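Local coordinates for pentafunctional AROM polypeptide (Schizosaccharomyces pombe, PDB 5SWV), which carries five activities of the shikimate pathway, the fragment here holding the 3-dehydroquinate dehydratase and shikimate dehydrogenase domains, at residues I425-I430 and E455-V460. Numbering follows the deposited sequence.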
# COMPACT_ATOMS: atom_id res chain seq x y z
N ILE A 425 21.72 22.43 -14.49
CA ILE A 425 21.56 23.84 -14.82
C ILE A 425 22.65 24.61 -14.09
O ILE A 425 22.75 24.50 -12.87
CB ILE A 425 20.20 24.37 -14.32
CG1 ILE A 425 19.06 23.67 -15.06
CG2 ILE A 425 20.12 25.89 -14.50
CD1 ILE A 425 17.70 23.94 -14.46
N ASP A 426 23.44 25.38 -14.83
CA ASP A 426 24.50 26.22 -14.29
C ASP A 426 23.92 27.59 -14.01
O ASP A 426 23.50 28.31 -14.93
CB ASP A 426 25.66 26.34 -15.31
CG ASP A 426 26.89 27.09 -14.75
OD1 ASP A 426 26.95 27.47 -13.56
OD2 ASP A 426 27.83 27.30 -15.55
N SER A 427 23.88 27.95 -12.74
CA SER A 427 23.35 29.24 -12.33
C SER A 427 24.21 30.43 -12.77
O SER A 427 23.73 31.56 -12.75
CB SER A 427 23.10 29.27 -10.81
OG SER A 427 24.15 28.65 -10.09
N ASP A 428 25.47 30.20 -13.17
CA ASP A 428 26.29 31.28 -13.74
C ASP A 428 25.95 31.45 -15.20
O ASP A 428 25.34 32.44 -15.59
CB ASP A 428 27.79 31.02 -13.55
CG ASP A 428 28.16 30.82 -12.11
OD1 ASP A 428 27.61 31.52 -11.23
OD2 ASP A 428 28.99 29.94 -11.86
N ASN A 429 26.30 30.45 -16.01
CA ASN A 429 26.02 30.45 -17.44
C ASN A 429 24.60 29.89 -17.72
O ASN A 429 24.45 28.80 -18.28
CB ASN A 429 27.13 29.66 -18.16
CG ASN A 429 27.16 29.93 -19.66
OD1 ASN A 429 27.27 29.00 -20.45
ND2 ASN A 429 27.07 31.20 -20.04
N ILE A 430 23.58 30.66 -17.32
CA ILE A 430 22.16 30.24 -17.42
C ILE A 430 21.68 30.13 -18.89
O ILE A 430 21.62 31.16 -19.58
CB ILE A 430 21.20 31.19 -16.61
CG1 ILE A 430 19.73 30.84 -16.91
CG2 ILE A 430 21.48 32.68 -16.88
CD1 ILE A 430 18.71 31.37 -15.93
N GLU A 455 20.38 36.05 -5.00
CA GLU A 455 19.33 36.41 -5.96
C GLU A 455 19.66 36.03 -7.39
O GLU A 455 18.85 36.28 -8.28
CB GLU A 455 18.96 37.90 -5.87
CG GLU A 455 20.00 38.90 -6.37
CD GLU A 455 19.61 40.36 -6.14
OE1 GLU A 455 18.49 40.64 -5.64
OE2 GLU A 455 20.43 41.25 -6.45
N LYS A 456 20.82 35.44 -7.63
CA LYS A 456 21.09 34.82 -8.90
C LYS A 456 20.57 33.37 -8.99
O LYS A 456 20.38 32.86 -10.09
CB LYS A 456 22.57 34.92 -9.26
CG LYS A 456 23.52 33.94 -8.57
CD LYS A 456 24.61 33.49 -9.54
CE LYS A 456 25.67 32.66 -8.86
NZ LYS A 456 25.31 31.23 -8.67
N VAL A 457 20.36 32.69 -7.86
CA VAL A 457 19.72 31.37 -7.86
C VAL A 457 18.22 31.53 -7.73
O VAL A 457 17.46 30.86 -8.42
CB VAL A 457 20.27 30.46 -6.74
CG1 VAL A 457 19.47 29.16 -6.62
CG2 VAL A 457 21.73 30.14 -6.99
N ALA A 458 17.80 32.41 -6.83
CA ALA A 458 16.37 32.73 -6.63
C ALA A 458 15.68 33.15 -7.93
O ALA A 458 14.57 32.70 -8.23
CB ALA A 458 16.22 33.83 -5.59
N SER A 459 16.37 34.02 -8.66
CA SER A 459 15.96 34.48 -9.98
C SER A 459 15.57 33.36 -10.94
O SER A 459 14.57 33.47 -11.65
CB SER A 459 17.12 35.27 -10.59
OG SER A 459 16.96 35.42 -11.99
N VAL A 460 16.37 32.30 -10.95
CA VAL A 460 16.15 31.13 -11.82
C VAL A 460 14.95 30.31 -11.35
O VAL A 460 14.14 29.85 -12.15
CB VAL A 460 17.39 30.19 -11.84
CG1 VAL A 460 17.18 29.03 -12.80
CG2 VAL A 460 18.65 30.96 -12.20
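The ammonium group of K456 lies between two oxygens of the turn that follows strand 422-426: NZ gives a weak hydrogen bond to S427 OG at 3.2 Å and a long salt bridge to D428 OD1 at 3.5 Å. A lysine suits this place because its long chain, bent at chi2 and chi4, can span from the helix to the turn, with CE passing D428 OD1. D428 starts off pointing away from the helix, yet its OD1 turns back to K456, the two side chains crossing obliquely. S427 is small enough to sit close to the helix, its CB 4.2 Å from V457 CG2, while its hydroxyl also hydrogen-bonds the carbonyl oxygen of N403. The turn itself is shaped by D426, whose OD1 accepts from D428 N at 3.1 Å, 68° out of the carboxylate plane, an Asx turn. Beyond it, I430 and V460 meet tip to tip; the extended isoleucine chain (chi2 163°) carries I430 CD1 to 3.8 Å from V460 CG2. The contact joins the end of edge strand 422-426 to helix 455-466; the sheet's 3-2-1-4-5-6 order is that of a Rossmann-like fold, consistent with the dinucleotide-binding domain of shikimate dehydrogenases.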